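Local coordinates for protein hydroquinone dioxygenase small subunit (Pseudomonas sp., PDB 4ZXA) that is the small, cupin-fold subunit of the two-subunit hydroquinone 1,2-dioxygenase PnpCD, an enzyme of the hydroquinone pathway that probably cleaves the hydroquinone ring, at residues Ala83-Phe94 / Tyr121-Leu132; His103-Gly111 / Gln150-Ser158. All coordinates share one frame; numbering follows the deposited sequence.

Contact 1 (Ala83-Phe94 / Tyr121-Leu132); sequences AIVMDGEVRVEF and YVLLKRGHQCLL
V90 and L124 form the centre of one antiparallel strand pair, each donating its N-H to the other's carbonyl: L124 N to V90 O at 2.7 Å and V90 N to L124 O at 2.8 Å. V92 and V122 repeat the two-bond pattern two residues further along, so 89-94 and 121-125 run antiparallel. The second pair, 83-87 with 128-132, is bonded through A83 and C130, and V85 N reaches H128 O at 2.9 Å. On the inner face, L124 joins the two pairs: its CD1 lies 3.7 Å from V85 CG2 and 3.9 Å from V92 CG2. The F94 ring has C130 SG at its edge, with V122 CG2 and L132 CD2 approaching obliquely. On the other face, R91 lays its guanidinium over the Y121 ring in a cation-pi contact, CZ standing 4.6 Å from the ring centroid and 25° off the normal; the planes are 42° apart, so this is no flat stack. Y121 turns its ring there with CG between its backbone N and carbonyl carbon (chi1 63°).

Each segment passes from one pair to the other at a bend: K125 to H128 is a type II turn, whose G127 donates to V85 O at 2.7 Å, and M86 and D87 form a classic beta bulge opposite V147. A water bridges G88 O and R126 N, supplementing a weak direct bond between them. Further out, F140 and I148 pack on V90, E93 pairs with R139, and Q129 NE2 bonds T235 of the large subunit, whose strand continues the ladder beside 121-123 and 128-130. The chemistry implies a cupin sandwich edge with a largely apolar inner face round L124, the R91-Y121 pair on the other face, and an edge backbone that pairs with the large subunit.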
loop_
_atom_site.group_PDB
_atom_site.type_symbol
_atom_site.label_atom_id
_atom_site.label_comp_id
_atom_site.label_asym_id
_atom_site.label_seq_id
_atom_site.Cartn_x
_atom_site.Cartn_y
_atom_site.Cartn_z
ATOM N N ALA A 83 19.923 -29.184 18.055
ATOM C CA ALA A 83 21.083 -28.647 17.348
ATOM C C ALA A 83 20.760 -28.489 15.876
ATOM O O ALA A 83 20.198 -29.409 15.255
ATOM C CB ALA A 83 22.291 -29.554 17.529
ATOM N N ILE A 84 21.086 -27.312 15.337
ATOM C CA ILE A 84 21.005 -27.053 13.899
ATOM C C ILE A 84 22.397 -26.826 13.353
ATOM O O ILE A 84 23.122 -25.943 13.819
ATOM C CB ILE A 84 20.236 -25.759 13.568
ATOM C CG1 ILE A 84 18.981 -25.619 14.432
ATOM C CG2 ILE A 84 19.919 -25.695 12.062
ATOM C CD1 ILE A 84 17.798 -26.260 13.833
ATOM N N VAL A 85 22.773 -27.600 12.348
ATOM C CA VAL A 85 24.056 -27.384 11.697
ATOM C C VAL A 85 23.922 -26.287 10.655
ATOM O O VAL A 85 23.220 -26.450 9.661
ATOM C CB VAL A 85 24.562 -28.661 11.036
ATOM C CG1 VAL A 85 25.770 -28.350 10.143
ATOM C CG2 VAL A 85 24.906 -29.677 12.104
ATOM N N MET A 86 24.593 -25.167 10.888
ATOM C CA MET A 86 24.478 -24.004 10.008
ATOM C C MET A 86 25.584 -23.930 8.944
ATOM O O MET A 86 25.470 -23.193 7.976
ATOM C CB MET A 86 24.424 -22.719 10.842
ATOM C CG MET A 86 23.066 -22.459 11.473
ATOM S SD MET A 86 21.798 -21.970 10.265
ATOM C CE MET A 86 21.188 -23.572 9.773
ATOM N N ASP A 87 26.644 -24.702 9.140
ATOM C CA ASP A 87 27.733 -24.810 8.183
ATOM C C ASP A 87 28.605 -26.026 8.517
ATOM O O ASP A 87 28.749 -26.399 9.682
ATOM C CB ASP A 87 28.582 -23.545 8.188
ATOM C CG ASP A 87 29.731 -23.605 7.194
ATOM O OD1 ASP A 87 29.580 -24.244 6.127
ATOM O OD2 ASP A 87 30.785 -23.004 7.476
ATOM N N GLY A 88 29.179 -26.649 7.496
ATOM C CA GLY A 88 30.071 -27.763 7.721
ATOM C C GLY A 88 29.294 -29.045 7.896
ATOM O O GLY A 88 28.159 -29.170 7.425
ATOM N N GLU A 89 29.896 -30.001 8.587
ATOM C CA GLU A 89 29.276 -31.300 8.747
ATOM C C GLU A 89 29.645 -31.904 10.095
ATOM O O GLU A 89 30.814 -32.132 10.400
ATOM C CB GLU A 89 29.703 -32.201 7.592
ATOM C CG GLU A 89 29.094 -33.581 7.594
ATOM C CD GLU A 89 29.328 -34.302 6.271
ATOM O OE1 GLU A 89 29.153 -35.545 6.235
ATOM O OE2 GLU A 89 29.683 -33.618 5.272
ATOM N N VAL A 90 28.645 -32.139 10.925
ATOM C CA VAL A 90 28.925 -32.657 12.250
ATOM C C VAL A 90 28.355 -34.049 12.405
ATOM O O VAL A 90 27.251 -34.334 11.947
ATOM C CB VAL A 90 28.366 -31.740 13.342
ATOM C CG1 VAL A 90 28.677 -32.300 14.715
ATOM C CG2 VAL A 90 28.933 -30.340 13.198
ATOM N N ARG A 91 29.138 -34.919 13.023
ATOM C CA ARG A 91 28.675 -36.229 13.439
ATOM C C ARG A 91 28.308 -36.112 14.918
ATOM O O ARG A 91 29.056 -35.531 15.705
ATOM C CB ARG A 91 29.797 -37.250 13.234
ATOM C CG ARG A 91 29.565 -38.615 13.865
ATOM C CD ARG A 91 30.699 -39.578 13.511
ATOM N NE ARG A 91 30.419 -40.922 13.996
ATOM C CZ ARG A 91 30.721 -41.333 15.225
ATOM N NH1 ARG A 91 31.320 -40.493 16.060
ATOM N NH2 ARG A 91 30.434 -42.572 15.620
ATOM N N VAL A 92 27.152 -36.642 15.296
ATOM C CA VAL A 92 26.711 -36.561 16.685
ATOM C C VAL A 92 26.544 -37.974 17.250
ATOM O O VAL A 92 25.716 -38.744 16.754
ATOM C CB VAL A 92 25.377 -35.744 16.823
ATOM C CG1 VAL A 92 25.009 -35.529 18.290
ATOM C CG2 VAL A 92 25.482 -34.397 16.102
ATOM N N GLU A 93 27.337 -38.307 18.273
ATOM C CA GLU A 93 27.276 -39.620 18.923
ATOM C C GLU A 93 26.339 -39.591 20.121
ATOM O O GLU A 93 26.384 -38.652 20.916
ATOM C CB GLU A 93 28.648 -40.032 19.444
ATOM C CG GLU A 93 29.658 -40.446 18.405
ATOM C CD GLU A 93 31.085 -40.422 18.954
ATOM O OE1 GLU A 93 31.356 -41.094 19.978
ATOM O OE2 GLU A 93 31.931 -39.715 18.366
ATOM N N PHE A 94 25.537 -40.641 20.287
ATOM C CA PHE A 94 24.548 -40.685 21.364
ATOM C C PHE A 94 24.708 -41.883 22.295
ATOM O O PHE A 94 24.696 -43.031 21.852
ATOM C CB PHE A 94 23.125 -40.710 20.784
ATOM C CG PHE A 94 22.725 -39.444 20.080
ATOM C CD1 PHE A 94 22.137 -38.400 20.781
ATOM C CD2 PHE A 94 22.927 -39.303 18.719
ATOM C CE1 PHE A 94 21.759 -37.226 20.130
ATOM C CE2 PHE A 94 22.559 -38.137 18.057
ATOM C CZ PHE A 94 21.974 -37.097 18.762
ATOM N N TYR A 121 24.516 -42.851 15.979
ATOM C CA TYR A 121 24.932 -41.498 15.649
ATOM C C TYR A 121 24.137 -40.931 14.494
ATOM O O TYR A 121 23.433 -41.649 13.774
ATOM C CB TYR A 121 26.423 -41.447 15.306
ATOM C CG TYR A 121 26.784 -42.246 14.077
ATOM C CD1 TYR A 121 27.125 -43.589 14.179
ATOM C CD2 TYR A 121 26.779 -41.665 12.813
ATOM C CE1 TYR A 121 27.458 -44.331 13.063
ATOM C CE2 TYR A 121 27.111 -42.404 11.685
ATOM C CZ TYR A 121 27.449 -43.738 11.821
ATOM O OH TYR A 121 27.778 -44.495 10.723
ATOM N N VAL A 122 24.273 -39.621 14.333
ATOM C CA VAL A 122 23.630 -38.898 13.262
ATOM C C VAL A 122 24.694 -38.103 12.512
ATOM O O VAL A 122 25.675 -37.638 13.098
ATOM C CB VAL A 122 22.545 -37.937 13.819
ATOM C CG1 VAL A 122 21.977 -37.076 12.710
ATOM C CG2 VAL A 122 21.442 -38.726 14.501
ATOM N N LEU A 123 24.488 -37.940 11.212
ATOM C CA LEU A 123 25.398 -37.160 10.393
ATOM C C LEU A 123 24.733 -35.917 9.839
ATOM O O LEU A 123 23.975 -35.983 8.883
ATOM C CB LEU A 123 25.923 -38.020 9.259
ATOM C CG LEU A 123 27.402 -38.289 9.450
ATOM C CD1 LEU A 123 27.827 -39.570 8.725
ATOM C CD2 LEU A 123 28.133 -37.040 8.952
ATOM N N LEU A 124 25.032 -34.777 10.444
ATOM C CA LEU A 124 24.353 -33.530 10.107
ATOM C C LEU A 124 25.160 -32.680 9.136
ATOM O O LEU A 124 26.318 -32.327 9.401
ATOM C CB LEU A 124 24.074 -32.707 11.375
ATOM C CG LEU A 124 23.204 -33.360 12.453
ATOM C CD1 LEU A 124 23.137 -32.484 13.713
ATOM C CD2 LEU A 124 21.800 -33.665 11.924
ATOM N N LYS A 125 24.543 -32.337 8.013
ATOM C CA LYS A 125 25.118 -31.337 7.132
ATOM C C LYS A 125 24.318 -30.053 7.307
ATOM O O LYS A 125 23.307 -30.049 8.003
ATOM C CB LYS A 125 25.084 -31.813 5.681
ATOM C CG LYS A 125 25.926 -33.053 5.414
ATOM C CD LYS A 125 25.629 -33.648 4.037
ATOM C CE LYS A 125 26.707 -34.652 3.629
ATOM N NZ LYS A 125 26.163 -35.749 2.779
ATOM N N ARG A 126 24.779 -28.976 6.682
ATOM C CA ARG A 126 24.095 -27.687 6.736
ATOM C C ARG A 126 22.579 -27.748 6.518
ATOM O O ARG A 126 22.081 -28.340 5.554
ATOM C CB ARG A 126 24.684 -26.732 5.704
ATOM C CG ARG A 126 23.986 -25.375 5.708
ATOM C CD ARG A 126 24.618 -24.450 4.709
ATOM N NE ARG A 126 24.255 -24.810 3.343
ATOM C CZ ARG A 126 24.886 -24.360 2.265
ATOM N NH1 ARG A 126 25.933 -23.544 2.393
ATOM N NH2 ARG A 126 24.472 -24.739 1.062
ATOM N N GLY A 127 21.850 -27.106 7.413
ATOM C CA GLY A 127 20.411 -27.043 7.295
ATOM C C GLY A 127 19.743 -28.198 8.003
ATOM O O GLY A 127 18.515 -28.299 8.005
ATOM N N HIS A 128 20.544 -29.067 8.608
ATOM C CA HIS A 128 20.001 -30.234 9.281
ATOM C C HIS A 128 19.839 -30.025 10.784
ATOM O O HIS A 128 20.659 -29.369 11.441
ATOM C CB HIS A 128 20.863 -31.469 9.012
ATOM C CG HIS A 128 20.901 -31.867 7.568
ATOM N ND1 HIS A 128 21.789 -32.794 7.083
ATOM C CD2 HIS A 128 20.161 -31.451 6.515
ATOM C CE1 HIS A 128 21.589 -32.950 5.777
ATOM N NE2 HIS A 128 20.604 -32.139 5.418
ATOM N N GLN A 129 18.771 -30.606 11.321
ATOM C CA GLN A 129 18.445 -30.485 12.732
ATOM C C GLN A 129 18.327 -31.890 13.344
ATOM O O GLN A 129 17.841 -32.828 12.702
ATOM C CB GLN A 129 17.128 -29.700 12.880
ATOM C CG GLN A 129 16.606 -29.516 14.300
ATOM C CD GLN A 129 15.342 -28.640 14.356
ATOM O OE1 GLN A 129 15.328 -27.513 13.848
ATOM N NE2 GLN A 129 14.278 -29.160 14.971
ATOM N N CYS A 130 18.786 -32.036 14.581
ATOM C CA CYS A 130 18.495 -33.248 15.314
ATOM C C CYS A 130 18.029 -32.929 16.733
ATOM O O CYS A 130 18.352 -31.873 17.292
ATOM C CB CYS A 130 19.711 -34.188 15.344
ATOM S SG CYS A 130 20.960 -33.736 16.553
ATOM N N LEU A 131 17.267 -33.858 17.302
ATOM C CA LEU A 131 16.907 -33.826 18.718
ATOM C C LEU A 131 18.088 -34.311 19.580
ATOM O O LEU A 131 18.772 -35.275 19.239
ATOM C CB LEU A 131 15.665 -34.700 18.960
ATOM C CG LEU A 131 15.258 -35.163 20.369
ATOM C CD1 LEU A 131 14.934 -33.994 21.296
ATOM C CD2 LEU A 131 14.063 -36.089 20.275
ATOM N N LEU A 132 18.336 -33.610 20.677
ATOM C CA LEU A 132 19.267 -34.067 21.693
ATOM C C LEU A 132 18.441 -34.502 22.903
ATOM O O LEU A 132 18.195 -33.707 23.808
ATOM C CB LEU A 132 20.226 -32.940 22.068
ATOM C CG LEU A 132 20.992 -32.379 20.865
ATOM C CD1 LEU A 132 21.721 -31.097 21.240
ATOM C CD2 LEU A 132 21.966 -33.416 20.290
HETATM O O HOH W 1 27.422 -28.889 4.842
#

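Contact 2 (His103-Gly111 / Gln150-Ser158); sequences HGEGTHLAG and QQTIKGPLS
Q150 meets T107 at the start of the second segment, its NE2 lying 3.7 Å from T107 CG2 while that amide nitrogen is hydrogen-bonded to Y138 OH. T152 touches the same methyl, crossing T107 at about a right angle, and commits its OG1 to E81. I153 works in two ways. Its carbonyl O receives a CA-H...O contact from G106 at 3.1 Å, and its side chain, with CG1 anti to the carbonyl carbon (chi1 -59°), lays CD1 3.7 Å from E105 CD; that carboxylate forms a salt bridge with K239 of the large subunit.

At G155 two residues without side chains meet backbone to backbone, its CA 4.1 Å from G106 CA. G155 also opens a type I turn, in which its N-H bonds S158 OG at 3.1 Å and its carbonyl accepts from S158 N. P156 then sets its CG 3.3 Å from H108 CE1, the two side chains crossing almost perpendicularly. L157 ends the walk: its CD2 lies against T107 O and, at 4.1 Å, L109 CG, while its N-H reaches T107 O through a water that donates to the carbonyl at 2.5 Å.

The contact thus joins the loop entering edge strand 108-109 of one cupin sheet to the end of strand 145-153 in the other and its following turn, without direct hydrogen bonds, by van der Waals contacts, the G106-I153 CA-H...O contact and one bridging water.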
loop_
_atom_site.group_PDB
_atom_site.type_symbol
_atom_site.label_atom_id
_atom_site.label_comp_id
_atom_site.label_asym_id
_atom_site.label_seq_id
_atom_site.Cartn_x
_atom_site.Cartn_y
_atom_site.Cartn_z
ATOM N N HIS A 103 17.026 -33.855 37.321
ATOM C CA HIS A 103 16.632 -32.506 37.720
ATOM C C HIS A 103 17.627 -31.484 37.188
ATOM O O HIS A 103 18.784 -31.818 36.913
ATOM C CB HIS A 103 16.558 -32.402 39.254
ATOM C CG HIS A 103 15.874 -33.570 39.907
ATOM N ND1 HIS A 103 14.550 -33.881 39.687
ATOM C CD2 HIS A 103 16.341 -34.510 40.763
ATOM C CE1 HIS A 103 14.226 -34.960 40.379
ATOM N NE2 HIS A 103 15.295 -35.361 41.042
ATOM N N GLY A 104 17.185 -30.239 37.035
ATOM C CA GLY A 104 18.087 -29.160 36.663
ATOM C C GLY A 104 17.978 -28.738 35.213
ATOM O O GLY A 104 17.284 -29.355 34.412
ATOM N N GLU A 105 18.681 -27.675 34.861
ATOM C CA GLU A 105 18.559 -27.144 33.512
ATOM C C GLU A 105 19.896 -26.693 32.962
ATOM O O GLU A 105 20.789 -26.280 33.713
ATOM C CB GLU A 105 17.568 -25.979 33.494
ATOM C CG GLU A 105 16.173 -26.356 33.962
ATOM C CD GLU A 105 15.154 -25.252 33.728
ATOM O OE1 GLU A 105 15.515 -24.066 33.893
ATOM O OE2 GLU A 105 14.003 -25.580 33.364
ATOM N N GLY A 106 20.023 -26.763 31.643
ATOM C CA GLY A 106 21.249 -26.355 30.984
ATOM C C GLY A 106 22.084 -27.566 30.619
ATOM O O GLY A 106 21.989 -28.614 31.245
ATOM N N THR A 107 22.896 -27.440 29.587
ATOM C CA THR A 107 23.748 -28.553 29.234
ATOM C C THR A 107 24.879 -28.670 30.259
ATOM O O THR A 107 25.415 -27.667 30.726
ATOM C CB THR A 107 24.260 -28.471 27.780
ATOM O OG1 THR A 107 25.652 -28.786 27.750
ATOM C CG2 THR A 107 24.017 -27.103 27.192
ATOM N N HIS A 108 25.188 -29.905 30.636
ATOM C CA HIS A 108 26.255 -30.189 31.583
ATOM C C HIS A 108 27.272 -31.156 30.968
ATOM O O HIS A 108 26.943 -31.937 30.065
ATOM C CB HIS A 108 25.675 -30.792 32.876
ATOM C CG HIS A 108 24.822 -29.837 33.658
ATOM N ND1 HIS A 108 25.330 -29.033 34.657
ATOM C CD2 HIS A 108 23.501 -29.547 33.575
ATOM C CE1 HIS A 108 24.357 -28.286 35.156
ATOM N NE2 HIS A 108 23.242 -28.574 34.512
ATOM N N LEU A 109 28.503 -31.104 31.471
ATOM C CA LEU A 109 29.531 -32.081 31.112
ATOM C C LEU A 109 29.153 -33.469 31.622
ATOM O O LEU A 109 28.926 -33.644 32.809
ATOM C CB LEU A 109 30.865 -31.661 31.701
ATOM C CG LEU A 109 31.496 -30.437 31.043
ATOM C CD1 LEU A 109 32.770 -30.086 31.790
ATOM C CD2 LEU A 109 31.790 -30.677 29.560
ATOM N N ALA A 110 29.069 -34.450 30.728
ATOM C CA ALA A 110 28.654 -35.796 31.124
ATOM C C ALA A 110 29.805 -36.639 31.692
ATOM O O ALA A 110 29.565 -37.697 32.291
ATOM C CB ALA A 110 27.999 -36.522 29.958
ATOM N N GLY A 111 31.038 -36.164 31.491
ATOM C CA GLY A 111 32.236 -36.863 31.932
ATOM C C GLY A 111 33.061 -37.499 30.814
ATOM O O GLY A 111 32.609 -37.622 29.667
ATOM N N GLN A 150 22.656 -24.226 18.934
ATOM C CA GLN A 150 22.027 -25.047 19.952
ATOM C C GLN A 150 20.924 -24.283 20.690
ATOM O O GLN A 150 21.159 -23.193 21.223
ATOM C CB GLN A 150 23.076 -25.573 20.941
ATOM C CG GLN A 150 22.490 -26.399 22.072
ATOM C CD GLN A 150 23.383 -27.569 22.488
ATOM O OE1 GLN A 150 24.259 -28.005 21.731
ATOM N NE2 GLN A 150 23.149 -28.091 23.695
ATOM N N GLN A 151 19.731 -24.872 20.706
ATOM C CA GLN A 151 18.609 -24.376 21.492
ATOM C C GLN A 151 18.555 -25.072 22.852
ATOM O O GLN A 151 18.374 -26.288 22.934
ATOM C CB GLN A 151 17.306 -24.616 20.738
ATOM C CG GLN A 151 16.055 -24.266 21.524
ATOM C CD GLN A 151 14.824 -24.807 20.835
ATOM O OE1 GLN A 151 14.930 -25.707 19.999
ATOM N NE2 GLN A 151 13.651 -24.268 21.169
ATOM N N THR A 152 18.705 -24.303 23.921
ATOM C CA THR A 152 18.787 -24.910 25.244
ATOM C C THR A 152 18.496 -23.895 26.352
ATOM O O THR A 152 17.844 -22.879 26.105
ATOM C CB THR A 152 20.170 -25.605 25.459
ATOM O OG1 THR A 152 20.149 -26.364 26.677
ATOM C CG2 THR A 152 21.307 -24.579 25.502
ATOM N N ILE A 153 18.990 -24.162 27.562
ATOM C CA ILE A 153 18.775 -23.273 28.697
ATOM C C ILE A 153 20.106 -22.853 29.305
ATOM O O ILE A 153 21.011 -23.664 29.418
ATOM C CB ILE A 153 17.903 -23.970 29.761
ATOM C CG1 ILE A 153 16.556 -24.365 29.139
ATOM C CG2 ILE A 153 17.741 -23.094 31.010
ATOM C CD1 ILE A 153 15.607 -25.085 30.087
ATOM N N LYS A 154 20.230 -21.585 29.690
ATOM C CA LYS A 154 21.484 -21.079 30.256
ATOM C C LYS A 154 21.973 -22.028 31.345
ATOM O O LYS A 154 21.217 -22.376 32.256
ATOM C CB LYS A 154 21.306 -19.666 30.827
ATOM C CG LYS A 154 22.484 -18.715 30.588
ATOM C CD LYS A 154 23.188 -18.390 31.881
ATOM C CE LYS A 154 22.789 -17.050 32.451
ATOM N NZ LYS A 154 23.426 -15.951 31.700
ATOM N N GLY A 155 23.229 -22.458 31.225
ATOM C CA GLY A 155 23.846 -23.370 32.173
ATOM C C GLY A 155 25.301 -23.046 32.479
ATOM O O GLY A 155 25.805 -21.991 32.081
ATOM N N PRO A 156 25.983 -23.955 33.193
ATOM C CA PRO A 156 27.376 -23.801 33.644
ATOM C C PRO A 156 28.361 -23.578 32.500
ATOM O O PRO A 156 29.376 -22.913 32.715
ATOM C CB PRO A 156 27.686 -25.151 34.296
ATOM C CG PRO A 156 26.369 -25.723 34.656
ATOM C CD PRO A 156 25.408 -25.247 33.599
ATOM N N LEU A 157 28.063 -24.140 31.326
ATOM C CA LEU A 157 28.912 -24.043 30.136
ATOM C C LEU A 157 28.621 -22.836 29.229
ATOM O O LEU A 157 29.372 -22.570 28.285
ATOM C CB LEU A 157 28.783 -25.317 29.296
ATOM C CG LEU A 157 29.534 -26.586 29.711
ATOM C CD1 LEU A 157 29.998 -26.554 31.176
ATOM C CD2 LEU A 157 28.708 -27.842 29.413
ATOM N N SER A 158 27.540 -22.111 29.495
ATOM C CA SER A 158 27.147 -21.041 28.591
ATOM C C SER A 158 28.038 -19.830 28.780
ATOM O O SER A 158 28.250 -19.363 29.895
ATOM C CB SER A 158 25.686 -20.665 28.796
ATOM O OG SER A 158 24.850 -21.801 28.663
HETATM O O HOH W 2 25.674 -25.218 30.125
#

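Contact 1 and contact 2 lie with their centres 18 Å apart and meet where L132 CD1 comes 4.0 Å from Q150 OE1. Their segments alternate along the chain, and strands 81-87 and 145-153, one from each contact, are neighbours in the same sheet; contact 1 also enters the second sheet through 89-97 and the edge strand 116-125; the other edge strand of that sheet within the chain, 108-109, belongs to contact 2. The two contacts therefore tie both sheets of the cupin domain at different places. Each also reaches the large subunit, contact 1 through the edge backbone of 121-123 and 128-130 and side chains such as F94 and Q129, contact 2 through the side chains of E105, Q151 and I153.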